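Local coordinates for protein cellulose 1,4-beta-cellobiosidase (Thermobifida fusca, PDB 4JJJ) that probably cleaves cellulose chains to release cellobiose, serving as the glycoside hydrolase family 48 catalytic domain of a larger protein that also has a cellulose-binding module, at residues Gln216-Asn221 and Trp313-Gly318; Gln127-Gln132 and Lys270-Ile275; Thr88-Thr93 and Phe158-Asp163. The protein carries 1 engineered substitution. All coordinates share one frame; numbering follows the deposited sequence.

Contact 1 of 3, residues Gln216-Asn221 and Trp313-Gly318; sequences QWRYTN and WAWRIG. With BGC (beta-D-glucopyranose), chain D; BGC (beta-D-glucopyranose), chain B; BGC (beta-D-glucopyranose), chain C; BGC (beta-D-glucopyranose), chain E.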
loop_
_atom_site.group_PDB
_atom_site.type_symbol
_atom_site.label_atom_id
_atom_site.label_comp_id
_atom_site.label_asym_id
_atom_site.label_seq_id
_atom_site.Cartn_x
_atom_site.Cartn_y
_atom_site.Cartn_z
ATOM N N GLN A 216 9.914 -23.116 2.175
ATOM C CA GLN A 216 8.506 -22.616 2.269
ATOM C C GLN A 216 8.376 -21.342 1.445
ATOM O O GLN A 216 9.379 -20.723 0.990
ATOM C CB GLN A 216 8.238 -22.274 3.730
ATOM C CG GLN A 216 9.124 -21.167 4.284
ATOM C CD GLN A 216 8.867 -20.981 5.749
ATOM O OE1 GLN A 216 8.187 -20.030 6.183
ATOM N NE2 GLN A 216 9.373 -21.886 6.554
ATOM N N TRP A 217 7.119 -21.024 1.201
ATOM C CA TRP A 217 6.740 -19.794 0.483
ATOM C C TRP A 217 5.841 -19.023 1.425
ATOM O O TRP A 217 5.126 -19.561 2.266
ATOM C CB TRP A 217 5.970 -20.203 -0.791
ATOM C CG TRP A 217 4.834 -21.178 -0.643
ATOM C CD1 TRP A 217 4.880 -22.501 -0.633
ATOM C CD2 TRP A 217 3.484 -20.817 -0.339
ATOM N NE1 TRP A 217 3.651 -23.051 -0.387
ATOM C CE2 TRP A 217 2.747 -22.019 -0.208
ATOM C CE3 TRP A 217 2.833 -19.585 -0.197
ATOM C CZ2 TRP A 217 1.356 -22.018 0.079
ATOM C CZ3 TRP A 217 1.463 -19.581 0.093
ATOM C CH2 TRP A 217 0.746 -20.769 0.241
ATOM N N ARG A 218 5.787 -17.689 1.202
ATOM C CA ARG A 218 4.838 -16.846 1.848
ATOM C C ARG A 218 4.699 -15.535 1.031
ATOM O O ARG A 218 5.686 -15.117 0.425
ATOM C CB ARG A 218 5.215 -16.496 3.273
ATOM C CG ARG A 218 6.609 -15.918 3.497
ATOM C CD ARG A 218 7.572 -17.039 3.931
ATOM N NE ARG A 218 8.851 -16.430 4.385
ATOM C CZ ARG A 218 9.915 -16.213 3.635
ATOM N NH1 ARG A 218 9.922 -16.555 2.345
ATOM N NH2 ARG A 218 10.927 -15.630 4.185
ATOM N N TYR A 219 3.512 -14.943 1.083
ATOM C CA TYR A 219 3.204 -13.735 0.302
ATOM C C TYR A 219 2.486 -12.790 1.251
ATOM O O TYR A 219 1.893 -13.201 2.207
ATOM C CB TYR A 219 2.321 -14.048 -0.941
ATOM C CG TYR A 219 3.066 -15.003 -1.841
ATOM C CD1 TYR A 219 4.187 -14.589 -2.585
ATOM C CD2 TYR A 219 2.787 -16.371 -1.828
ATOM C CE1 TYR A 219 4.924 -15.511 -3.355
ATOM C CE2 TYR A 219 3.490 -17.265 -2.607
ATOM C CZ TYR A 219 4.621 -16.839 -3.323
ATOM O OH TYR A 219 5.482 -17.703 -4.055
ATOM N N THR A 220 2.495 -11.513 0.909
ATOM C CA THR A 220 1.824 -10.497 1.644
ATOM C C THR A 220 1.051 -9.587 0.729
ATOM O O THR A 220 1.583 -9.045 -0.217
ATOM C CB THR A 220 2.749 -9.611 2.407
ATOM O OG1 THR A 220 3.704 -10.398 3.175
ATOM C CG2 THR A 220 1.956 -8.729 3.377
ATOM N N ASN A 221 -0.245 -9.385 1.019
ATOM C CA ASN A 221 -1.074 -8.471 0.325
ATOM C C ASN A 221 -0.768 -7.037 0.803
ATOM O O ASN A 221 -0.492 -6.797 1.974
ATOM C CB ASN A 221 -2.540 -8.688 0.690
ATOM C CG ASN A 221 -3.503 -8.111 -0.304
ATOM O OD1 ASN A 221 -4.182 -7.134 0.006
ATOM N ND2 ASN A 221 -3.580 -8.717 -1.443
ATOM N N TRP A 313 2.301 -28.105 5.630
ATOM C CA TRP A 313 1.576 -27.263 6.627
ATOM C C TRP A 313 1.372 -25.877 5.875
ATOM O O TRP A 313 2.013 -25.643 4.903
ATOM C CB TRP A 313 2.255 -27.017 7.927
ATOM C CG TRP A 313 3.735 -26.696 7.892
ATOM C CD1 TRP A 313 4.750 -27.603 8.094
ATOM C CD2 TRP A 313 4.379 -25.409 7.721
ATOM N NE1 TRP A 313 5.977 -26.975 8.052
ATOM C CE2 TRP A 313 5.787 -25.635 7.805
ATOM C CE3 TRP A 313 3.921 -24.111 7.465
ATOM C CZ2 TRP A 313 6.710 -24.630 7.682
ATOM C CZ3 TRP A 313 4.846 -23.094 7.380
ATOM C CH2 TRP A 313 6.240 -23.356 7.444
ATOM N N ALA A 314 0.437 -25.074 6.342
ATOM C CA ALA A 314 0.136 -23.795 5.674
ATOM C C ALA A 314 -0.515 -22.929 6.707
ATOM O O ALA A 314 -0.980 -23.412 7.800
ATOM C CB ALA A 314 -0.753 -23.947 4.444
ATOM N N TRP A 315 -0.454 -21.606 6.500
ATOM C CA TRP A 315 -0.974 -20.695 7.459
ATOM C C TRP A 315 -1.481 -19.405 6.715
ATOM O O TRP A 315 -1.170 -19.152 5.521
ATOM C CB TRP A 315 0.070 -20.249 8.446
ATOM C CG TRP A 315 1.281 -19.725 7.802
ATOM C CD1 TRP A 315 2.355 -20.475 7.386
ATOM C CD2 TRP A 315 1.548 -18.373 7.418
ATOM N NE1 TRP A 315 3.287 -19.657 6.745
ATOM C CE2 TRP A 315 2.848 -18.343 6.837
ATOM C CE3 TRP A 315 0.856 -17.162 7.564
ATOM C CZ2 TRP A 315 3.421 -17.187 6.317
ATOM C CZ3 TRP A 315 1.434 -15.990 7.085
ATOM C CH2 TRP A 315 2.726 -15.998 6.440
ATOM N N ARG A 316 -2.309 -18.658 7.461
ATOM C CA ARG A 316 -2.880 -17.353 7.003
ATOM C C ARG A 316 -3.012 -16.470 8.193
ATOM O O ARG A 316 -3.363 -16.925 9.332
ATOM C CB ARG A 316 -4.248 -17.500 6.354
ATOM C CG ARG A 316 -4.218 -18.364 5.098
ATOM C CD ARG A 316 -5.549 -18.540 4.412
ATOM N NE ARG A 316 -5.335 -19.472 3.317
ATOM C CZ ARG A 316 -6.250 -19.923 2.471
ATOM N NH1 ARG A 316 -7.527 -19.552 2.519
ATOM N NH2 ARG A 316 -5.881 -20.770 1.527
ATOM N N ILE A 317 -2.798 -15.146 7.955
ATOM C CA ILE A 317 -2.985 -14.112 8.978
ATOM C C ILE A 317 -3.716 -12.963 8.340
ATOM O O ILE A 317 -3.473 -12.693 7.155
ATOM C CB ILE A 317 -1.722 -13.658 9.672
ATOM C CG1 ILE A 317 -0.675 -13.075 8.645
ATOM C CG2 ILE A 317 -1.044 -14.827 10.470
ATOM C CD1 ILE A 317 0.705 -12.709 9.177
ATOM N N GLY A 318 -4.546 -12.269 9.117
ATOM C CA GLY A 318 -5.010 -10.908 8.817
ATOM C C GLY A 318 -3.998 -9.974 9.312
ATOM O O GLY A 318 -2.817 -10.238 9.358
HETATM C C2 BGC D . 6.156 -16.132 9.669
HETATM C C3 BGC D . 5.653 -17.564 9.545
HETATM C C4 BGC D . 4.499 -17.809 10.551
HETATM C C5 BGC D . 3.428 -16.734 10.349
HETATM C C6 BGC D . 2.307 -16.816 11.440
HETATM C C1 BGC D . 4.988 -15.178 9.431
HETATM O O2 BGC D . 7.132 -15.956 8.660
HETATM O O3 BGC D . 6.768 -18.438 9.838
HETATM O O4 BGC D . 3.856 -19.057 10.290
HETATM O O5 BGC D . 4.042 -15.446 10.477
HETATM O O6 BGC D . 2.800 -16.523 12.747
HETATM C C2 BGC B . 5.368 -7.376 4.761
HETATM C C3 BGC B . 4.908 -8.433 5.698
HETATM C C4 BGC B . 4.951 -7.993 7.172
HETATM C C5 BGC B . 4.222 -6.626 7.226
HETATM C C6 BGC B . 4.192 -6.155 8.673
HETATM C C1 BGC B . 4.585 -6.099 5.016
HETATM O O2 BGC B . 5.246 -7.800 3.427
HETATM O O3 BGC B . 5.686 -9.544 5.438
HETATM O O4 BGC B . 4.171 -8.890 8.009
HETATM O O5 BGC B . 4.774 -5.651 6.347
HETATM O O6 BGC B . 5.510 -5.655 8.982
HETATM C C2 BGC C . 3.193 -21.194 10.968
HETATM C C3 BGC C . 3.572 -22.487 11.723
HETATM C C4 BGC C . 4.973 -22.947 11.296
HETATM C C5 BGC C . 5.994 -21.782 11.388
HETATM C C6 BGC C . 7.458 -22.043 11.024
HETATM C C1 BGC C . 4.286 -20.167 11.111
HETATM O O2 BGC C . 1.983 -20.776 11.500
HETATM O O3 BGC C . 2.621 -23.543 11.402
HETATM O O4 BGC C . 5.479 -23.853 12.371
HETATM O O5 BGC C . 5.489 -20.711 10.512
HETATM O O6 BGC C . 8.422 -21.383 11.849
HETATM C C2 BGC E . 3.992 -10.519 9.692
HETATM C C3 BGC E . 4.537 -11.837 10.201
HETATM C C4 BGC E . 4.691 -12.867 9.097
HETATM C C5 BGC E . 5.416 -12.298 7.905
HETATM C C6 BGC E . 5.461 -13.155 6.695
HETATM C C1 BGC E . 4.850 -10.056 8.489
HETATM O O2 BGC E . 3.931 -9.511 10.694
HETATM O O3 BGC E . 3.664 -12.355 11.242
HETATM O O4 BGC E . 5.501 -13.939 9.688
HETATM O O5 BGC E . 4.796 -11.046 7.476
HETATM O O6 BGC E . 6.254 -12.587 5.670
HETATM O O HOH W 1 5.591 -19.886 5.120
#
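The indole of Trp313 meets the carboxamide of Gln216 at its edge and a glucose over one face. NE2 of Gln216 stops 3.6 Å from Trp313 CH2, close to the ring plane, with the amide turned 82° from the indole; the same NE2 donates to the carbonyl of Ala214. Over the face, C4 of the chain C glucose lies 3.9 Å from Trp313 CZ3. Trp315 is used in the same way: glycosidic O4 of the chain D glucose lies over its face, 3.6 Å from Trp315 CD1, while Trp313 CE3 and a water lie at its edge. That water accepts from Trp315 NE1 and donates to Gln216 OE1, 2.8 Å away, and to the carbonyl O of Trp217, tying the indole N-H to two acceptors of strand 216-220, which probably steadies the turn of the ring. Arg218 CB reaches Trp315 CZ2 obliquely at 3.6 Å, before the chain bends off at chi2 to carry NH1 to the carbonyl of Pro190. In Trp315, CG sits between the backbone N and carbonyl carbon (chi1 53°), which stands the ring off the strand as a platform. The broad, apolar faces of the indoles suit this task, because the C-H-rich faces of glucose pack on them while hydroxyls turn to polar partners. Ile317 CD1 lies 3.6 Å from O3 of the chain E glucose, and Thr220 OG1 comes within 3.0 Å of O2 of the chain B glucose. Arg218, Thr220, Trp313, Trp315 and Ile317 belong to the glycan pocket. Strands 216-220 and 314-317 are not direct neighbours in their antiparallel sheet: strand 302-306 runs between them, its Ser302 touching Thr220, Trp315 and Ile317, and strand 192-193 pairs with the far side of 216-220.

Contact 2 of 3, residues Gln127-Gln132 and Lys270-Ile275; sequences QDPLAQ and KYFKKI. With BGC (beta-D-glucopyranose), chain E; BGC (beta-D-glucopyranose), chain D.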
loop_
_atom_site.group_PDB
_atom_site.type_symbol
_atom_site.label_atom_id
_atom_site.label_comp_id
_atom_site.label_asym_id
_atom_site.label_seq_id
_atom_site.Cartn_x
_atom_site.Cartn_y
_atom_site.Cartn_z
ATOM N N GLN A 127 -10.399 -18.968 14.852
ATOM C CA GLN A 127 -10.784 -19.689 13.659
ATOM C C GLN A 127 -10.850 -18.647 12.492
ATOM O O GLN A 127 -11.302 -17.531 12.652
ATOM C CB GLN A 127 -12.143 -20.366 13.860
ATOM C CG GLN A 127 -11.952 -21.635 14.800
ATOM C CD GLN A 127 -13.212 -22.494 15.023
ATOM O OE1 GLN A 127 -14.318 -22.077 14.686
ATOM N NE2 GLN A 127 -13.036 -23.701 15.626
ATOM N N ASP A 128 -10.366 -19.075 11.348
ATOM C CA ASP A 128 -10.576 -18.307 10.132
ATOM C C ASP A 128 -11.892 -18.633 9.501
ATOM O O ASP A 128 -12.056 -19.776 9.031
ATOM C CB ASP A 128 -9.420 -18.734 9.150
ATOM C CG ASP A 128 -9.578 -18.235 7.700
ATOM O OD1 ASP A 128 -10.572 -17.641 7.281
ATOM O OD2 ASP A 128 -8.629 -18.599 6.900
ATOM N N PRO A 129 -12.811 -17.637 9.388
ATOM C CA PRO A 129 -14.180 -17.877 8.919
ATOM C C PRO A 129 -14.356 -17.621 7.455
ATOM O O PRO A 129 -15.464 -17.723 6.966
ATOM C CB PRO A 129 -15.009 -16.868 9.721
ATOM C CG PRO A 129 -14.083 -15.709 9.811
ATOM C CD PRO A 129 -12.674 -16.272 9.963
ATOM N N LEU A 130 -13.248 -17.339 6.751
ATOM C CA LEU A 130 -13.320 -17.063 5.345
ATOM C C LEU A 130 -12.894 -18.228 4.457
ATOM O O LEU A 130 -13.422 -18.395 3.369
ATOM C CB LEU A 130 -12.383 -15.910 4.921
ATOM C CG LEU A 130 -12.695 -14.561 5.602
ATOM C CD1 LEU A 130 -11.616 -13.614 5.120
ATOM C CD2 LEU A 130 -14.131 -14.073 5.417
ATOM N N ALA A 131 -11.919 -19.022 4.896
ATOM C CA ALA A 131 -11.231 -19.924 3.969
ATOM C C ALA A 131 -12.154 -20.963 3.262
ATOM O O ALA A 131 -12.088 -21.183 2.068
ATOM C CB ALA A 131 -10.141 -20.642 4.725
ATOM N N GLN A 132 -12.962 -21.620 4.076
ATOM C CA GLN A 132 -13.798 -22.698 3.582
ATOM C C GLN A 132 -14.825 -22.105 2.618
ATOM O O GLN A 132 -15.066 -22.670 1.565
ATOM C CB GLN A 132 -14.445 -23.457 4.764
ATOM C CG GLN A 132 -15.784 -24.159 4.451
ATOM C CD GLN A 132 -16.248 -24.974 5.661
ATOM O OE1 GLN A 132 -15.644 -24.886 6.748
ATOM N NE2 GLN A 132 -17.281 -25.806 5.475
ATOM N N LYS A 270 -4.861 -10.146 13.168
ATOM C CA LYS A 270 -3.778 -10.917 12.654
ATOM C C LYS A 270 -3.964 -12.408 12.945
ATOM O O LYS A 270 -3.751 -13.241 12.078
ATOM C CB LYS A 270 -2.494 -10.414 13.203
ATOM C CG LYS A 270 -1.229 -10.958 12.616
ATOM C CD LYS A 270 0.060 -10.443 13.285
ATOM C CE LYS A 270 1.298 -11.064 12.673
ATOM N NZ LYS A 270 2.497 -10.500 13.315
ATOM N N TYR A 271 -4.214 -12.716 14.228
ATOM C CA TYR A 271 -4.354 -14.089 14.635
ATOM C C TYR A 271 -5.806 -14.435 14.991
ATOM O O TYR A 271 -6.085 -15.358 15.804
ATOM C CB TYR A 271 -3.403 -14.404 15.795
ATOM C CG TYR A 271 -1.968 -14.421 15.370
ATOM C CD1 TYR A 271 -1.476 -15.472 14.636
ATOM C CD2 TYR A 271 -1.120 -13.312 15.688
ATOM C CE1 TYR A 271 -0.122 -15.457 14.179
ATOM C CE2 TYR A 271 0.205 -13.295 15.241
ATOM C CZ TYR A 271 0.657 -14.381 14.480
ATOM O OH TYR A 271 2.016 -14.314 14.095
ATOM N N PHE A 272 -6.741 -13.809 14.312
ATOM C CA PHE A 272 -8.147 -14.033 14.434
ATOM C C PHE A 272 -8.599 -13.969 15.916
ATOM O O PHE A 272 -9.482 -14.711 16.288
ATOM C CB PHE A 272 -8.547 -15.359 13.739
ATOM C CG PHE A 272 -8.333 -15.332 12.235
ATOM C CD1 PHE A 272 -9.298 -14.778 11.400
ATOM C CD2 PHE A 272 -7.137 -15.835 11.673
ATOM C CE1 PHE A 272 -8.987 -14.689 10.042
ATOM C CE2 PHE A 272 -6.881 -15.773 10.313
ATOM C CZ PHE A 272 -7.812 -15.144 9.507
ATOM N N LYS A 273 -7.979 -13.104 16.679
ATOM C CA LYS A 273 -8.499 -12.838 18.037
ATOM C C LYS A 273 -9.781 -12.112 17.979
ATOM O O LYS A 273 -10.074 -11.295 17.092
ATOM C CB LYS A 273 -7.577 -11.965 18.787
ATOM C CG LYS A 273 -6.204 -12.474 19.051
ATOM C CD LYS A 273 -6.093 -13.537 20.066
ATOM C CE LYS A 273 -4.759 -13.442 20.830
ATOM N NZ LYS A 273 -4.811 -14.569 21.816
ATOM N N LYS A 274 -10.586 -12.289 19.019
ATOM C CA LYS A 274 -11.759 -11.478 19.120
ATOM C C LYS A 274 -11.375 -10.003 19.208
ATOM O O LYS A 274 -10.451 -9.591 19.949
ATOM C CB LYS A 274 -12.480 -11.818 20.410
ATOM C CG LYS A 274 -13.782 -11.063 20.690
ATOM C CD LYS A 274 -14.386 -11.624 22.002
ATOM C CE LYS A 274 -15.698 -10.963 22.355
ATOM N NZ LYS A 274 -16.841 -11.455 21.531
ATOM N N ILE A 275 -12.098 -9.179 18.471
ATOM C CA ILE A 275 -11.857 -7.747 18.549
ATOM C C ILE A 275 -12.360 -7.098 19.793
ATOM O O ILE A 275 -13.516 -7.333 20.231
ATOM C CB ILE A 275 -12.492 -6.988 17.366
ATOM C CG1 ILE A 275 -12.041 -7.571 16.029
ATOM C CG2 ILE A 275 -12.254 -5.486 17.550
ATOM C CD1 ILE A 275 -10.580 -7.391 15.727
HETATM C C2 BGC E . 3.992 -10.519 9.692
HETATM C C3 BGC E . 4.537 -11.837 10.201
HETATM C C4 BGC E . 4.691 -12.867 9.097
HETATM C C5 BGC E . 5.416 -12.298 7.905
HETATM C C6 BGC E . 5.461 -13.155 6.695
HETATM C C1 BGC E . 4.850 -10.056 8.489
HETATM O O2 BGC E . 3.931 -9.511 10.694
HETATM O O3 BGC E . 3.664 -12.355 11.242
HETATM O O4 BGC E . 5.501 -13.939 9.688
HETATM O O5 BGC E . 4.796 -11.046 7.476
HETATM O O6 BGC E . 6.254 -12.587 5.670
HETATM C C2 BGC D . 6.156 -16.132 9.669
HETATM C C3 BGC D . 5.653 -17.564 9.545
HETATM C C4 BGC D . 4.499 -17.809 10.551
HETATM C C5 BGC D . 3.428 -16.734 10.349
HETATM C C6 BGC D . 2.307 -16.816 11.440
HETATM C C1 BGC D . 4.988 -15.178 9.431
HETATM O O2 BGC D . 7.132 -15.956 8.660
HETATM O O3 BGC D . 6.768 -18.438 9.838
HETATM O O4 BGC D . 3.856 -19.057 10.290
HETATM O O5 BGC D . 4.042 -15.446 10.477
HETATM O O6 BGC D . 2.800 -16.523 12.747
#
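Asp128, whose backbone and CB lie over the ring of Phe272, has its carboxylate OD1 gripped by two backbone amides. Leu130 N donates to OD1 at 2.7 Å, nearly in line with the C-O bond, and Ala131 N donates to OD1 at 3.1 Å from above the carboxylate plane. The first bond makes an Asx turn, the second an Asx motif as helix 131-138 begins; the short aspartate side chain suits both. OD2 accepts from the hydroxyls of Tyr97 and Tyr265, so the buried group is bound through both oxygens and lies 5° from parallel to the phenyl ring. Asp128 CA makes a CH-pi contact, 4.0 Å from the Phe272 ring centroid and over its face. Pro129 CD adds an apolar touch, 4.0 Å from Phe272 CD1, and the flat, nonpolar ring suits a place against these carbons. The two residues before Phe272 turn to the glucan: Tyr271 OH donates to O6 of the chain D glucose at 2.7 Å, and Lys270 NZ, salt-bridged to Glu108, donates to O2 of the chain E glucose at 3.1 Å. The loop after helix 250-263 packs beside the start of helix 131-138, with Arg316 of strand 314-317 touching Asp128 and Ala131.

Contact 3 of 3, residues Thr88-Thr93 and Phe158-Asp163; sequences TKDQPT and FGFCGD. With CA (calcium ion), chain H.
Phe160, the first residue of a type I' beta turn that runs to Asp163, reaches across to Asp90 and Lys89 of the loop following helix 71-83. The turn is part of a calcium site. Its interactions are of three kinds. Across the contact the meeting is between a carboxylate and an aromatic edge: Asp90 OD1 lies 3.4 Å from Phe160 CE1, near the ring plane, with the carboxylate turned 70° from the ring. The electropositive C-H rim of a phenylalanine suits such a neighbour, and the ring gets there because Phe160 CG is anti to its own backbone N (chi1 167°). The other oxygen of Asp90, OD2, accepts from the backbone N of Gly87, which holds the carboxylate in its loop. Lys89 adds only a loose approach of its aliphatic CG. Hydrogen bonds within the turn come next. Asp163 N donates to Phe160 O at 2.9 Å, closing the turn, and the Asp163 side chain answers in the other direction, its OD2 accepting from Phe160 N at 2.9 Å in a nearly straight bond (169°). Gly162 has a positive phi, and a CB there would be jammed against the carbonyl O of Cys161, so glycine suits this place, while Cys161 takes up the left-handed conformation before it. Covalent and metal bonds complete the account. Cys161 is joined by a disulfide to Cys192, tying the turn to strand 192-193, and its carbonyl O and OD2 of Asp194 both bind the calcium ion. Four waters complete the calcium's six ligands. Backbone carbonyls are hard oxygen ligands well matched to calcium. One of those waters lies 2.4 Å from the calcium and donates to Phe160 O at 2.8 Å, while Cys161 O binds the calcium at 2.5 Å.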
loop_
_atom_site.group_PDB
_atom_site.type_symbol
_atom_site.label_atom_id
_atom_site.label_comp_id
_atom_site.label_asym_id
_atom_site.label_seq_id
_atom_site.Cartn_x
_atom_site.Cartn_y
_atom_site.Cartn_z
ATOM N N THR A 88 -0.266 -21.301 -9.072
ATOM C CA THR A 88 -0.169 -22.555 -8.321
ATOM C C THR A 88 1.302 -22.910 -7.983
ATOM O O THR A 88 1.628 -23.240 -6.819
ATOM C CB THR A 88 -0.822 -23.698 -9.126
ATOM O OG1 THR A 88 -2.199 -23.351 -9.409
ATOM C CG2 THR A 88 -0.667 -25.035 -8.360
ATOM N N LYS A 89 2.183 -22.748 -8.960
ATOM C CA LYS A 89 3.618 -22.962 -8.740
ATOM C C LYS A 89 4.144 -22.163 -7.582
ATOM O O LYS A 89 4.992 -22.650 -6.795
ATOM C CB LYS A 89 4.429 -22.658 -10.014
ATOM C CG LYS A 89 4.405 -21.184 -10.487
ATOM C CD LYS A 89 4.966 -21.149 -11.912
ATOM C CE LYS A 89 5.543 -19.821 -12.299
ATOM N NZ LYS A 89 4.521 -18.895 -12.811
ATOM N N ASP A 90 3.654 -20.925 -7.474
ATOM C CA ASP A 90 4.133 -19.995 -6.471
ATOM C C ASP A 90 3.521 -20.215 -5.070
ATOM O O ASP A 90 4.183 -19.991 -4.081
ATOM C CB ASP A 90 3.818 -18.553 -6.899
ATOM C CG ASP A 90 4.335 -18.210 -8.320
ATOM O OD1 ASP A 90 5.597 -18.213 -8.439
ATOM O OD2 ASP A 90 3.509 -17.860 -9.189
ATOM N N GLN A 91 2.269 -20.660 -5.003
ATOM C CA GLN A 91 1.590 -20.972 -3.734
ATOM C C GLN A 91 0.992 -22.382 -3.792
ATOM O O GLN A 91 -0.205 -22.611 -3.873
ATOM C CB GLN A 91 0.509 -19.919 -3.390
ATOM C CG GLN A 91 -0.513 -19.715 -4.505
ATOM C CD GLN A 91 -1.691 -18.868 -4.055
ATOM O OE1 GLN A 91 -2.242 -19.100 -2.986
ATOM N NE2 GLN A 91 -2.124 -17.918 -4.885
ATOM N N PRO A 92 1.893 -23.404 -3.753
ATOM C CA PRO A 92 1.418 -24.769 -4.150
ATOM C C PRO A 92 0.756 -25.648 -3.107
ATOM O O PRO A 92 0.075 -26.642 -3.504
ATOM C CB PRO A 92 2.758 -25.419 -4.580
ATOM C CG PRO A 92 3.815 -24.751 -3.763
ATOM C CD PRO A 92 3.344 -23.270 -3.813
ATOM N N THR A 93 0.844 -25.276 -1.818
ATOM C CA THR A 93 0.411 -26.207 -0.753
ATOM C C THR A 93 -0.706 -25.632 0.143
ATOM O O THR A 93 -0.772 -25.957 1.306
ATOM C CB THR A 93 1.617 -26.652 0.051
ATOM O OG1 THR A 93 2.343 -25.525 0.542
ATOM C CG2 THR A 93 2.524 -27.510 -0.739
ATOM N N PHE A 158 17.408 -13.237 -7.122
ATOM C CA PHE A 158 16.698 -14.351 -6.581
ATOM C C PHE A 158 16.058 -15.251 -7.579
ATOM O O PHE A 158 16.072 -16.467 -7.392
ATOM C CB PHE A 158 15.660 -13.891 -5.538
ATOM C CG PHE A 158 16.273 -13.217 -4.336
ATOM C CD1 PHE A 158 17.056 -13.987 -3.459
ATOM C CD2 PHE A 158 16.040 -11.882 -4.036
ATOM C CE1 PHE A 158 17.597 -13.447 -2.342
ATOM C CE2 PHE A 158 16.574 -11.329 -2.896
ATOM C CZ PHE A 158 17.392 -12.107 -2.058
ATOM N N GLY A 159 15.486 -14.727 -8.654
ATOM C CA GLY A 159 14.736 -15.589 -9.578
ATOM C C GLY A 159 13.544 -16.278 -9.018
ATOM O O GLY A 159 12.869 -15.720 -8.138
ATOM N N PHE A 160 13.262 -17.486 -9.494
ATOM C CA PHE A 160 12.080 -18.197 -9.129
ATOM C C PHE A 160 12.504 -19.254 -8.138
ATOM O O PHE A 160 13.342 -20.111 -8.458
ATOM C CB PHE A 160 11.407 -18.876 -10.315
ATOM C CG PHE A 160 10.372 -19.863 -9.881
ATOM C CD1 PHE A 160 9.123 -19.427 -9.367
ATOM C CD2 PHE A 160 10.632 -21.244 -9.891
ATOM C CE1 PHE A 160 8.190 -20.317 -8.928
ATOM C CE2 PHE A 160 9.663 -22.126 -9.432
ATOM C CZ PHE A 160 8.454 -21.673 -8.951
ATOM N N CYS A 161 11.946 -19.235 -6.944
ATOM C CA CYS A 161 12.386 -20.129 -5.828
ATOM C C CYS A 161 13.904 -20.329 -5.699
ATOM O O CYS A 161 14.416 -21.415 -5.344
ATOM C CB CYS A 161 11.623 -21.449 -5.872
ATOM S SG CYS A 161 9.826 -21.337 -5.571
ATOM N N GLY A 162 14.606 -19.252 -5.882
ATOM C CA GLY A 162 16.050 -19.272 -5.712
ATOM C C GLY A 162 16.832 -19.560 -6.954
ATOM O O GLY A 162 18.080 -19.479 -6.867
ATOM N N ASP A 163 16.168 -19.799 -8.101
ATOM C CA ASP A 163 16.942 -20.223 -9.346
ATOM C C ASP A 163 17.774 -19.124 -10.037
ATOM O O ASP A 163 18.572 -19.396 -10.974
ATOM C CB ASP A 163 16.038 -21.058 -10.275
ATOM C CG ASP A 163 15.069 -20.227 -11.117
ATOM O OD1 ASP A 163 14.138 -20.852 -11.727
ATOM O OD2 ASP A 163 15.143 -18.966 -11.075
HETATM CA CA CA H . 15.158 -23.503 -6.521
HETATM O O HOH W 2 13.590 -22.937 -8.280
HETATM O O HOH W 3 13.355 -24.906 -5.746
HETATM O O HOH W 4 17.057 -22.670 -6.842
HETATM O O HOH W 5 15.711 -25.236 -7.822
#

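In the fold
Contact 1 stands between the other two. Its centre is about 14 Å from that of contact 2 and about 13 Å from that of contact 3, whereas contacts 2 and 3 are about 27 Å apart, centre to centre. Contacts 1 and 2 both touch the chain D and chain E glucoses, so together they build one part of the glycan pocket; Gly318 N also lies 3.2 Å from Lys270 O, a probable hydrogen bond. Toward contact 3, which carries the calcium ion, hydrogen bonds join Tyr219 OH to Asp90 O (2.6 Å) and Trp217 NE1 to Thr93 OG1 (2.9 Å). Strand 216-220 runs on to helix 223-242, which carries Asn224, an engineered residue at the predicted nucleophile position.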